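Local atomic coordinates of putative NADH-flavin reductase (Streptococcus pneumoniae TIGR4, PDB entry 4R01), a protein that probably binds NAD(P)H through a Rossmann fold and may use it as a reductant for a flavin, as a putative NADH-flavin reductase. Residues A[18-23]-A[190-195]. Numbering follows the deposited sequence.
Sequences VEEAVK and GLVDEL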
ATOM      1  N   VAL A  18     -33.092   0.869  -7.421  1.00 41.79           N
ATOM      2  CA  VAL A  18     -34.457   1.057  -7.906  1.00 40.22           C
ATOM      3  C   VAL A  18     -34.456   1.617  -9.324  1.00 40.35           C
ATOM      4  O   VAL A  18     -35.085   1.058 -10.221  1.00 42.18           O
ATOM      5  CB  VAL A  18     -35.268   2.003  -6.992  1.00 41.83           C
ATOM      6  CG1 VAL A  18     -36.572   2.417  -7.671  1.00 43.71           C
ATOM      7  CG2 VAL A  18     -35.543   1.347  -5.647  1.00 39.35           C
ATOM      8  N   GLU A  19     -33.733   2.715  -9.516  1.00 40.11           N
ATOM      9  CA  GLU A  19     -33.667   3.381 -10.811  1.00 52.40           C
ATOM     10  C   GLU A  19     -33.109   2.457 -11.889  1.00 43.49           C
ATOM     11  O   GLU A  19     -33.575   2.467 -13.028  1.00 45.72           O
ATOM     12  CB  GLU A  19     -32.817   4.650 -10.715  1.00 53.28           C
ATOM     13  CG  GLU A  19     -32.671   5.401 -12.028  1.00 59.30           C
ATOM     14  CD  GLU A  19     -31.969   6.735 -11.860  1.00 62.77           C
ATOM     15  OE1 GLU A  19     -31.978   7.273 -10.733  1.00 64.15           O
ATOM     16  OE2 GLU A  19     -31.406   7.244 -12.853  1.00 64.20           O
ATOM     17  N   GLU A  20     -32.114   1.656 -11.524  1.00 52.63           N
ATOM     18  CA  GLU A  20     -31.528   0.703 -12.459  1.00 49.28           C
ATOM     19  C   GLU A  20     -32.518  -0.408 -12.790  1.00 46.31           C
ATOM     20  O   GLU A  20     -32.707  -0.748 -13.955  1.00 51.28           O
ATOM     21  CB  GLU A  20     -30.237   0.109 -11.890  1.00 46.85           C
ATOM     22  CG  GLU A  20     -29.621  -0.992 -12.750  1.00 49.33           C
ATOM     23  CD  GLU A  20     -29.109  -0.490 -14.090  1.00 50.71           C
ATOM     24  OE1 GLU A  20     -28.756   0.703 -14.193  1.00 49.51           O
ATOM     25  OE2 GLU A  20     -29.060  -1.292 -15.046  1.00 54.85           O
ATOM     26  N   ALA A  21     -33.154  -0.963 -11.763  1.00 45.08           N
ATOM     27  CA  ALA A  21     -34.095  -2.065 -11.948  1.00 46.83           C
ATOM     28  C   ALA A  21     -35.337  -1.629 -12.724  1.00 56.91           C
ATOM     29  O   ALA A  21     -35.895  -2.404 -13.501  1.00 60.51           O
ATOM     30  CB  ALA A  21     -34.495  -2.651 -10.601  1.00 45.16           C
ATOM     31  N   VAL A  22     -35.766  -0.388 -12.510  1.00 54.53           N
ATOM     32  CA  VAL A  22     -36.919   0.152 -13.219  1.00 54.75           C
ATOM     33  C   VAL A  22     -36.616   0.269 -14.711  1.00 58.02           C
ATOM     34  O   VAL A  22     -37.444  -0.086 -15.551  1.00 62.39           O
ATOM     35  CB  VAL A  22     -37.343   1.531 -12.656  1.00 53.48           C
ATOM     36  CG1 VAL A  22     -38.188   2.297 -13.663  1.00 56.58           C
ATOM     37  CG2 VAL A  22     -38.100   1.360 -11.346  1.00 50.11           C
ATOM     38  N   LYS A  23     -35.415   0.719 -15.009  1.00 55.68           N
ATOM     39  CA  LYS A  23     -34.960   0.896 -16.361  1.00 59.41           C
ATOM     40  C   LYS A  23     -34.955  -0.430 -17.102  1.00 61.58           C
ATOM     41  O   LYS A  23     -35.219  -0.476 -18.271  1.00 63.25           O
ATOM     42  CB  LYS A  23     -33.591   1.509 -16.346  1.00 59.80           C
ATOM     43  CG  LYS A  23     -33.399   2.698 -17.249  1.00 64.17           C
ATOM     44  CD  LYS A  23     -31.922   2.899 -17.596  1.00 63.99           C
ATOM     45  CE  LYS A  23     -31.432   1.953 -18.685  1.00 65.12           C
ATOM     46  NZ  LYS A  23     -30.160   2.367 -19.325  1.00 63.06           N
ATOM     47  N   GLY A 190     -24.311  -4.138 -11.554  1.00 36.44           N
ATOM     48  CA  GLY A 190     -23.821  -5.463 -11.221  1.00 36.50           C
ATOM     49  C   GLY A 190     -24.801  -6.254 -10.377  1.00 36.62           C
ATOM     50  O   GLY A 190     -24.986  -7.454 -10.581  1.00 36.92           O
ATOM     51  N   LEU A 191     -25.443  -5.575  -9.432  1.00 36.60           N
ATOM     52  CA  LEU A 191     -26.388  -6.228  -8.534  1.00 37.24           C
ATOM     53  C   LEU A 191     -27.639  -6.711  -9.279  1.00 40.12           C
ATOM     54  O   LEU A 191     -28.130  -7.812  -9.029  1.00 42.99           O
ATOM     55  CB  LEU A 191     -26.770  -5.279  -7.395  1.00 36.53           C
ATOM     56  CG  LEU A 191     -27.580  -5.852  -6.229  1.00 36.42           C
ATOM     57  CD1 LEU A 191     -27.168  -5.184  -4.927  1.00 37.39           C
ATOM     58  CD2 LEU A 191     -29.071  -5.680  -6.462  1.00 34.51           C
ATOM     59  N   VAL A 192     -28.150  -5.891 -10.192  1.00 40.96           N
ATOM     60  CA  VAL A 192     -29.328  -6.267 -10.973  1.00 47.11           C
ATOM     61  C   VAL A 192     -28.979  -7.374 -11.973  1.00 50.04           C
ATOM     62  O   VAL A 192     -29.822  -8.210 -12.309  1.00 51.22           O
ATOM     63  CB  VAL A 192     -29.930  -5.048 -11.712  1.00 47.02           C
ATOM     64  CG1 VAL A 192     -31.132  -5.457 -12.550  1.00 44.74           C
ATOM     65  CG2 VAL A 192     -30.337  -3.979 -10.715  1.00 47.96           C
ATOM     66  N   ASP A 193     -27.731  -7.388 -12.436  1.00 49.06           N
ATOM     67  CA  ASP A 193     -27.258  -8.465 -13.303  1.00 49.44           C
ATOM     68  C   ASP A 193     -27.316  -9.801 -12.572  1.00 45.17           C
ATOM     69  O   ASP A 193     -27.679 -10.822 -13.151  1.00 47.63           O
ATOM     70  CB  ASP A 193     -25.832  -8.198 -13.789  1.00 51.71           C
ATOM     71  CG  ASP A 193     -25.771  -7.119 -14.852  1.00 55.56           C
ATOM     72  OD1 ASP A 193     -26.840  -6.714 -15.352  1.00 59.52           O
ATOM     73  OD2 ASP A 193     -24.650  -6.685 -15.194  1.00 54.54           O
ATOM     74  N   GLU A 194     -26.956  -9.784 -11.294  1.00 43.46           N
ATOM     75  CA  GLU A 194     -27.020 -10.980 -10.463  1.00 44.71           C
ATOM     76  C   GLU A 194     -28.477 -11.370 -10.198  1.00 52.09           C
ATOM     77  O   GLU A 194     -28.774 -12.513  -9.860  1.00 56.66           O
ATOM     78  CB  GLU A 194     -26.258 -10.752  -9.149  1.00 39.33           C
ATOM     79  CG  GLU A 194     -26.370 -11.878  -8.128  1.00 43.30           C
ATOM     80  CD  GLU A 194     -25.792 -13.190  -8.626  1.00 48.32           C
ATOM     81  OE1 GLU A 194     -24.811 -13.157  -9.400  1.00 50.40           O
ATOM     82  OE2 GLU A 194     -26.326 -14.255  -8.248  1.00 48.24           O
ATOM     83  N   LEU A 195     -29.391 -10.419 -10.367  1.00 53.77           N
ATOM     84  CA  LEU A 195     -30.816 -10.705 -10.221  1.00 56.66           C
ATOM     85  C   LEU A 195     -31.361 -11.358 -11.482  1.00 57.65           C
ATOM     86  O   LEU A 195     -32.094 -12.342 -11.417  1.00 61.30           O
ATOM     87  CB  LEU A 195     -31.597  -9.431  -9.907  1.00 58.04           C
ATOM     88  CG  LEU A 195     -31.450  -8.926  -8.475  1.00 58.52           C
ATOM     89  CD1 LEU A 195     -32.137  -7.585  -8.313  1.00 59.51           C
ATOM     90  CD2 LEU A 195     -32.027  -9.949  -7.512  1.00 60.53           C
TER
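V192 sets its CG2 methyl against the aliphatic part of E20, CG2 lying 3.7 Å from E20 CG, and the same methyl lies more loosely beside A21, near its N and CB. With CG2 anti to its own carbonyl carbon, this branch of V192 is the one that meets helix 12-24. A21 answers with a single methyl: its CB is 4.4 Å from V192 CG2, and so small a side chain suits a place where the two helices come together, the CA atoms of A21 and V192 being 6.4 Å apart. A beta-branched valine is short and stiff, which suits close packing beside alanine without a long flexible arm.

E20 suits the border of this apolar patch because it has two characters. Its CG stands anti to the backbone N (chi1 175°) and lies against the valine, while a bend at chi2 (67°) turns the carboxylate off the line of the chain. That carboxylate makes a salt bridge from OE2 to R24, one turn further along the same helix. R24 also pairs with OD1 of D193, so the arginine lies between two acids and probably eases the repulsion between E20 OE2 and D193 OD1, 5.9 Å apart. It touches V192 as well, joining the charged border to the apolar contact.

The side chains of L191 and L195 rest on strands 61-64 and 94-98. Helices 12-24 and 184-196 thus pair beside the largely parallel sheet of an NAD(P)-binding Rossmann fold, with its 3-2-1-4-5-6 strand order; helix 12-24 follows the first strand, 3-7.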